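Long-range contact in protein A49R (Vaccinia virus, PDB 4D5T), which inhibits host NF-kappa-B activation by binding the host protein BTRC, which diminishes ubiquitination of the inhibitor NFKBIA and keeps p65 in the cytoplasm: residues 53-64 against 99-110. Residues are numbered along the deposited sequence; the frame is centred on the assembly and turned at random. Where two conformers were deposited one is given.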
ATOM      1  N   PHE A  53      -6.796   1.839  -5.140  1.00 21.71           N
ATOM      2  CA  PHE A  53      -6.655   2.816  -4.019  1.00 22.00           C
ATOM      3  C   PHE A  53      -5.197   3.006  -3.675  1.00 21.55           C
ATOM      4  O   PHE A  53      -4.697   4.155  -3.641  1.00 21.70           O
ATOM      5  CB  PHE A  53      -7.500   2.400  -2.810  1.00 22.19           C
ATOM      6  CG  PHE A  53      -7.273   3.237  -1.570  1.00 23.92           C
ATOM      7  CD1 PHE A  53      -7.959   4.426  -1.399  1.00 23.28           C
ATOM      8  CD2 PHE A  53      -6.451   2.790  -0.587  1.00 23.68           C
ATOM      9  CE1 PHE A  53      -7.738   5.216  -0.293  1.00 25.25           C
ATOM     10  CE2 PHE A  53      -6.315   3.548   0.614  1.00 23.56           C
ATOM     11  CZ  PHE A  53      -6.939   4.760   0.713  1.00 23.47           C
ATOM     12  N   LEU A  54      -4.490   1.903  -3.436  1.00 22.47           N
ATOM     13  CA  LEU A  54      -3.066   2.022  -3.065  1.00 20.59           C
ATOM     14  C   LEU A  54      -2.270   2.741  -4.147  1.00 23.23           C
ATOM     15  O   LEU A  54      -1.362   3.556  -3.860  1.00 22.67           O
ATOM     16  CB  LEU A  54      -2.489   0.630  -2.812  1.00 21.55           C
ATOM     17  CG  LEU A  54      -3.000  -0.085  -1.576  1.00 20.79           C
ATOM     18  CD1 LEU A  54      -2.511  -1.516  -1.520  1.00 21.62           C
ATOM     19  CD2 LEU A  54      -2.509   0.624  -0.308  1.00 21.00           C
ATOM     20  N   ASP A  55      -2.525   2.398  -5.413  1.00 24.48           N
ATOM     21  CA  ASP A  55      -1.804   2.979  -6.535  1.00 24.56           C
ATOM     22  C   ASP A  55      -2.085   4.467  -6.652  1.00 25.38           C
ATOM     23  O   ASP A  55      -1.178   5.254  -6.842  1.00 26.22           O
ATOM     24  CB  ASP A  55      -2.212   2.240  -7.831  1.00 25.84           C
ATOM     25  CG  ASP A  55      -1.491   2.748  -9.056  1.00 28.68           C
ATOM     26  OD1 ASP A  55      -0.322   2.435  -9.194  1.00 29.86           O
ATOM     27  OD2 ASP A  55      -2.091   3.471  -9.848  1.00 28.18           O
ATOM     28  N   THR A  56      -3.348   4.842  -6.485  1.00 25.71           N
ATOM     29  CA  THR A  56      -3.738   6.266  -6.413  1.00 25.52           C
ATOM     30  C   THR A  56      -3.029   6.999  -5.282  1.00 24.15           C
ATOM     31  O   THR A  56      -2.458   8.063  -5.496  1.00 22.61           O
ATOM     32  CB  THR A  56      -5.241   6.405  -6.379  1.00 25.86           C
ATOM     33  OG1 THR A  56      -5.749   5.894  -7.603  1.00 29.49           O
ATOM     34  CG2 THR A  56      -5.657   7.866  -6.253  1.00 27.54           C
ATOM     35  N   VAL A  57      -2.976   6.406  -4.072  1.00 24.22           N
ATOM     36  CA  VAL A  57      -2.335   7.058  -2.979  1.00 24.23           C
ATOM     37  C   VAL A  57      -0.847   7.181  -3.227  1.00 24.07           C
ATOM     38  O   VAL A  57      -0.220   8.264  -2.997  1.00 24.05           O
ATOM     39  CB  VAL A  57      -2.584   6.265  -1.640  1.00 24.28           C
ATOM     40  CG1 VAL A  57      -1.756   6.814  -0.468  1.00 25.62           C
ATOM     41  CG2 VAL A  57      -4.041   6.312  -1.277  1.00 25.31           C
ATOM     42  N   TYR A  58      -0.235   6.104  -3.711  1.00 22.50           N
ATOM     43  CA  TYR A  58       1.203   6.132  -4.047  1.00 24.05           C
ATOM     44  C   TYR A  58       1.509   7.306  -5.012  1.00 24.79           C
ATOM     45  O   TYR A  58       2.484   8.046  -4.861  1.00 26.73           O
ATOM     46  CB  TYR A  58       1.579   4.794  -4.671  1.00 25.43           C
ATOM     47  CG  TYR A  58       3.017   4.581  -4.942  1.00 25.73           C
ATOM     48  CD1 TYR A  58       3.576   5.006  -6.126  1.00 28.53           C
ATOM     49  CD2 TYR A  58       3.830   3.932  -4.021  1.00 27.89           C
ATOM     50  CE1 TYR A  58       4.910   4.769  -6.404  1.00 30.60           C
ATOM     51  CE2 TYR A  58       5.180   3.705  -4.279  1.00 27.47           C
ATOM     52  CZ  TYR A  58       5.702   4.148  -5.452  1.00 29.33           C
ATOM     53  OH  TYR A  58       7.003   3.915  -5.732  1.00 30.86           O
ATOM     54  N   THR A  59       0.655   7.459  -6.008  1.00 26.80           N
ATOM     55  CA  THR A  59       0.814   8.485  -7.062  1.00 27.44           C
ATOM     56  C   THR A  59       0.634   9.885  -6.461  1.00 28.47           C
ATOM     57  O   THR A  59       1.386  10.792  -6.784  1.00 30.41           O
ATOM     58  CB  THR A  59      -0.203   8.274  -8.180  1.00 28.18           C
ATOM     59  OG1 THR A  59       0.094   7.046  -8.814  1.00 29.62           O
ATOM     60  CG2 THR A  59      -0.104   9.390  -9.219  1.00 31.02           C
ATOM     61  N   ILE A  60      -0.387  10.056  -5.629  1.00 30.43           N
ATOM     62  CA  ILE A  60      -0.602  11.333  -4.931  1.00 32.36           C
ATOM     63  C   ILE A  60       0.572  11.779  -4.050  1.00 33.34           C
ATOM     64  O   ILE A  60       1.000  12.940  -4.103  1.00 31.83           O
ATOM     65  CB  ILE A  60      -1.873  11.249  -4.102  1.00 33.25           C
ATOM     66  CG1 ILE A  60      -3.047  11.216  -5.072  1.00 33.99           C
ATOM     67  CG2 ILE A  60      -1.988  12.399  -3.112  1.00 34.75           C
ATOM     68  CD1 ILE A  60      -4.324  10.854  -4.394  1.00 34.35           C
ATOM     69  N   ILE A  61       1.126  10.857  -3.296  1.00 31.82           N
ATOM     70  CA  ILE A  61       2.254  11.131  -2.433  1.00 32.25           C
ATOM     71  C   ILE A  61       3.453  11.558  -3.212  1.00 32.62           C
ATOM     72  O   ILE A  61       4.117  12.516  -2.834  1.00 32.36           O
ATOM     73  CB  ILE A  61       2.547   9.931  -1.511  1.00 32.10           C
ATOM     74  CG1 ILE A  61       1.429   9.810  -0.494  1.00 32.84           C
ATOM     75  CG2 ILE A  61       3.897  10.083  -0.835  1.00 33.03           C
ATOM     76  CD1 ILE A  61       1.486   8.541   0.361  1.00 33.72           C
ATOM     77  N   ASP A  62       3.707  10.872  -4.351  1.00 30.97           N
ATOM     78  CA  ASP A  62       4.644  11.283  -5.345  1.00 33.01           C
ATOM     79  C   ASP A  62       6.060  11.453  -4.815  1.00 36.14           C
ATOM     80  O   ASP A  62       6.718  12.449  -5.127  1.00 38.06           O
ATOM     81  CB  ASP A  62       4.155  12.596  -6.016  1.00 35.19           C
ATOM     82  CG  ASP A  62       4.939  12.976  -7.264  1.00 38.66           C
ATOM     83  OD1 ASP A  62       5.403  12.092  -8.011  1.00 41.57           O
ATOM     84  OD2 ASP A  62       5.108  14.189  -7.490  1.00 43.81           O
ATOM     85  N   GLN A  63       6.521  10.511  -3.995  0.56 35.14           N
ATOM     86  CA  GLN A  63       7.848  10.630  -3.393  0.56 38.41           C
ATOM     87  C   GLN A  63       8.799   9.518  -3.800  0.56 37.14           C
ATOM     88  O   GLN A  63       9.799   9.291  -3.138  0.56 38.04           O
ATOM     89  CB  GLN A  63       7.713  10.767  -1.866  0.56 38.65           C
ATOM     90  CG  GLN A  63       7.024  12.153  -1.531  0.56 40.65           C
ATOM     91  CD  GLN A  63       7.895  13.437  -1.670  0.56 44.73           C
ATOM     92  OE1 GLN A  63       8.946  13.499  -2.353  0.56 45.38           O
ATOM     93  NE2 GLN A  63       7.379  14.533  -1.062  0.56 46.56           N
ATOM     94  N   GLU A  64       8.509   8.860  -4.927  1.00 37.13           N
ATOM     95  CA  GLU A  64       9.285   7.708  -5.321  1.00 36.24           C
ATOM     96  C   GLU A  64      10.797   8.029  -5.464  1.00 36.19           C
ATOM     97  O   GLU A  64      11.624   7.323  -4.874  1.00 34.32           O
ATOM     98  CB  GLU A  64       8.755   7.091  -6.589  1.00 40.06           C
ATOM     99  CG  GLU A  64       9.620   5.922  -7.033  1.00 42.94           C
ATOM    100  CD  GLU A  64       8.989   5.152  -8.195  1.00 44.48           C
ATOM    101  OE1 GLU A  64       7.953   4.552  -8.002  1.00 43.70           O
ATOM    102  OE2 GLU A  64       9.563   5.113  -9.296  1.00 45.01           O
ATOM    103  N   VAL A  99      -1.512   1.221   5.256  1.00 19.33           N
ATOM    104  CA  VAL A  99      -1.276   1.772   3.947  1.00 22.00           C
ATOM    105  C   VAL A  99       0.162   2.303   3.850  1.00 23.59           C
ATOM    106  O   VAL A  99       0.915   2.019   2.885  1.00 21.70           O
ATOM    107  CB  VAL A  99      -2.323   2.830   3.583  1.00 21.62           C
ATOM    108  CG1 VAL A  99      -1.914   3.594   2.305  1.00 22.97           C
ATOM    109  CG2 VAL A  99      -3.626   2.165   3.362  1.00 22.27           C
ATOM    110  N   ASP A 100       0.596   2.981   4.898  1.00 24.28           N
ATOM    111  CA  ASP A 100       2.015   3.417   4.983  1.00 24.85           C
ATOM    112  C   ASP A 100       2.984   2.237   4.918  1.00 24.34           C
ATOM    113  O   ASP A 100       4.022   2.313   4.222  1.00 26.27           O
ATOM    114  CB  ASP A 100       2.199   4.217   6.308  1.00 25.83           C
ATOM    115  CG  ASP A 100       3.646   4.684   6.535  1.00 30.26           C
ATOM    116  OD1 ASP A 100       4.142   5.499   5.767  1.00 31.33           O
ATOM    117  OD2 ASP A 100       4.289   4.187   7.448  1.00 32.50           O
ATOM    118  N   ALA A 101       2.683   1.134   5.632  1.00 22.10           N
ATOM    119  CA  ALA A 101       3.516  -0.017   5.597  1.00 23.18           C
ATOM    120  C   ALA A 101       3.629  -0.595   4.203  1.00 22.68           C
ATOM    121  O   ALA A 101       4.755  -0.885   3.744  1.00 21.48           O
ATOM    122  CB  ALA A 101       3.039  -1.098   6.585  1.00 23.44           C
ATOM    123  N   ILE A 102       2.502  -0.769   3.507  1.00 21.09           N
ATOM    124  CA  ILE A 102       2.509  -1.319   2.186  1.00 22.25           C
ATOM    125  C   ILE A 102       3.327  -0.454   1.208  1.00 22.88           C
ATOM    126  O   ILE A 102       4.115  -0.991   0.457  1.00 23.99           O
ATOM    127  CB  ILE A 102       1.057  -1.512   1.661  1.00 20.35           C
ATOM    128  CG1 ILE A 102       0.373  -2.662   2.450  1.00 20.17           C
ATOM    129  CG2 ILE A 102       1.039  -1.879   0.222  1.00 20.88           C
ATOM    130  CD1 ILE A 102      -1.146  -2.660   2.355  1.00 20.35           C
ATOM    131  N   ILE A 103       3.119   0.857   1.258  1.00 22.58           N
ATOM    132  CA  ILE A 103       3.827   1.766   0.372  1.00 24.38           C
ATOM    133  C   ILE A 103       5.302   1.798   0.695  1.00 25.55           C
ATOM    134  O   ILE A 103       6.137   1.759  -0.218  1.00 25.00           O
ATOM    135  CB  ILE A 103       3.175   3.141   0.445  1.00 26.49           C
ATOM    136  CG1 ILE A 103       1.868   3.051  -0.353  1.00 27.06           C
ATOM    137  CG2 ILE A 103       4.109   4.213  -0.068  1.00 28.76           C
ATOM    138  CD1 ILE A 103       1.048   4.296  -0.265  1.00 29.59           C
ATOM    139  N   THR A 104       5.642   1.762   1.980  1.00 23.92           N
ATOM    140  CA  THR A 104       7.071   1.702   2.385  1.00 24.35           C
ATOM    141  C   THR A 104       7.738   0.419   1.869  1.00 24.06           C
ATOM    142  O   THR A 104       8.877   0.459   1.334  1.00 25.18           O
ATOM    143  CB  THR A 104       7.220   1.761   3.913  1.00 25.32           C
ATOM    144  OG1 THR A 104       6.747   3.030   4.377  1.00 25.96           O
ATOM    145  CG2 THR A 104       8.703   1.635   4.305  1.00 27.15           C
ATOM    146  N   LEU A 105       7.043  -0.704   1.974  1.00 22.03           N
ATOM    147  CA  LEU A 105       7.572  -1.966   1.486  1.00 22.99           C
ATOM    148  C   LEU A 105       7.789  -1.878  -0.040  1.00 24.29           C
ATOM    149  O   LEU A 105       8.762  -2.433  -0.581  1.00 26.75           O
ATOM    150  CB  LEU A 105       6.681  -3.172   1.876  1.00 22.41           C
ATOM    151  CG  LEU A 105       6.694  -3.412   3.407  1.00 23.68           C
ATOM    152  CD1 LEU A 105       5.687  -4.471   3.780  1.00 24.37           C
ATOM    153  CD2 LEU A 105       8.001  -3.789   3.994  1.00 24.23           C
ATOM    154  N   LYS A 106       6.874  -1.250  -0.768  1.00 24.79           N
ATOM    155  CA  LYS A 106       7.032  -1.040  -2.207  1.00 26.04           C
ATOM    156  C   LYS A 106       8.272  -0.197  -2.490  1.00 25.92           C
ATOM    157  O   LYS A 106       9.083  -0.565  -3.353  1.00 27.78           O
ATOM    158  CB  LYS A 106       5.763  -0.405  -2.825  1.00 25.30           C
ATOM    159  CG  LYS A 106       5.928  -0.142  -4.307  1.00 28.31           C
ATOM    160  CD  LYS A 106       4.637   0.223  -4.997  1.00 30.01           C
ATOM    161  CE  LYS A 106       4.999   0.557  -6.457  1.00 36.18           C
ATOM    162  NZ  LYS A 106       3.859   0.610  -7.352  1.00 40.12           N
ATOM    163  N   TYR A 107       8.515   0.852  -1.706  1.00 26.94           N
ATOM    164  CA  TYR A 107       9.762   1.615  -1.919  1.00 28.94           C
ATOM    165  C   TYR A 107      10.994   0.744  -1.730  1.00 30.78           C
ATOM    166  O   TYR A 107      12.018   0.864  -2.445  1.00 35.16           O
ATOM    167  CB  TYR A 107       9.876   2.816  -0.992  1.00 29.19           C
ATOM    168  CG  TYR A 107       8.840   3.875  -1.090  1.00 30.27           C
ATOM    169  CD1 TYR A 107       8.373   4.361  -2.329  1.00 30.60           C
ATOM    170  CD2 TYR A 107       8.387   4.505   0.065  1.00 32.83           C
ATOM    171  CE1 TYR A 107       7.408   5.364  -2.400  1.00 31.25           C
ATOM    172  CE2 TYR A 107       7.418   5.500  -0.010  1.00 34.17           C
ATOM    173  CZ  TYR A 107       6.969   5.941  -1.245  1.00 31.72           C
ATOM    174  OH  TYR A 107       6.086   6.977  -1.264  1.00 37.01           O
ATOM    175  N   ILE A 108      10.965  -0.094  -0.693  1.00 32.54           N
ATOM    176  CA  ILE A 108      12.106  -0.928  -0.339  1.00 31.23           C
ATOM    177  C   ILE A 108      12.336  -1.976  -1.423  1.00 30.29           C
ATOM    178  O   ILE A 108      13.491  -2.190  -1.852  1.00 30.38           O
ATOM    179  CB  ILE A 108      11.937  -1.613   1.020  1.00 30.57           C
ATOM    180  CG1 ILE A 108      11.937  -0.573   2.141  1.00 32.60           C
ATOM    181  CG2 ILE A 108      13.057  -2.643   1.246  1.00 31.41           C
ATOM    182  CD1 ILE A 108      11.651  -1.205   3.469  1.00 31.83           C
ATOM    183  N   MET A 109      11.251  -2.539  -1.951  1.00 29.10           N
ATOM    184  CA  MET A 109      11.346  -3.490  -3.089  1.00 29.95           C
ATOM    185  C   MET A 109      11.712  -2.832  -4.422  1.00 29.92           C
ATOM    186  O   MET A 109      12.138  -3.515  -5.359  1.00 29.46           O
ATOM    187  CB  MET A 109      10.056  -4.289  -3.257  1.00 30.11           C
ATOM    188  CG  MET A 109       9.715  -5.241  -2.105  1.00 31.17           C
ATOM    189  SD  MET A 109      10.903  -6.507  -1.712  1.00 30.43           S
ATOM    190  CE  MET A 109      11.957  -5.717  -0.561  1.00 28.15           C
ATOM    191  N   ASN A 110      11.613  -1.509  -4.516  1.00 31.94           N
ATOM    192  CA  ASN A 110      12.158  -0.736  -5.694  1.00 35.15           C
ATOM    193  C   ASN A 110      13.702  -0.731  -5.730  1.00 33.99           C
ATOM    194  O   ASN A 110      14.270  -0.315  -6.707  1.00 37.87           O
ATOM    195  CB  ASN A 110      11.658   0.747  -5.724  1.00 36.15           C
ATOM    196  CG  ASN A 110      10.138   0.905  -5.975  1.00 36.98           C
ATOM    197  OD1 ASN A 110       9.473   0.035  -6.536  1.00 38.16           O
ATOM    198  ND2 ASN A 110       9.584   2.067  -5.549  1.00 38.98           N
TER
HETATM  199  O   HOH W   1       1.765   2.582  -7.398  1.00 40.96           O
HETATM  200  O   HOH W   2       4.980   7.987  -3.808  1.00 33.29           O
HETATM  201  O   HOH W   3      11.355   4.241  -4.334  1.00 43.94           O
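Tyr58 and Ile103 meet where segments 53-61 and 99-109, parts of helices 49-61 and 95-109, cross at -70° with their axes 10.8 Å apart. Ile103 is a knob in the hole formed by Leu54, Val57, Tyr58 and Ile61: its CD1 lies 3.8 Å from CG1 of Val57, while its CG2 branch touches the Tyr58 ring. The tight apolar side continues toward the N-terminal ends of both segments, where Leu54 forks, CD2 against the methyls of Val99 and CD1 against CG2 of Ile102. Val99 CG2 also meets the edge of the Phe53 ring. Helix 132-150 closes over Phe53, Val57 and Val99, and Phe39 lies against Leu54 and Ile102, so this half belongs to the buried interior of the Bcl-2-like helical bundle.

Packing stays close around the Tyr58 ring, which swings away from its own backbone N (chi1 -174°) and so reaches helix 95-109. The extended Lys106 chain runs over one ring face, and its NZ stands 4.3 Å from the Tyr58 ring centroid, almost on the normal, as a cation-pi partner; a water joins NZ to Asp55 OD1. Tyr107 slides past obliquely, the ring planes at 42°, its CE1 3.4 Å from Tyr58 CE2. The contact loosens at Gln63, Glu64 and Asn110, the more solvent-exposed end. Here Tyr58 OH donates to Glu64 OE1 (2.5 Å) on the carboxylate's anti side and accepts a bent bond from Asn110 ND2 (3.2 Å). A second water links Tyr107 OH to Tyr58 O and Gln63 N where the helix ends; a third joins Asn110 ND2 to Glu64 O. Held at its face and through its hydroxyl, the Tyr58 ring is probably restricted in rotation, and the nearby lysine and carboxylates probably favour one another's charged forms.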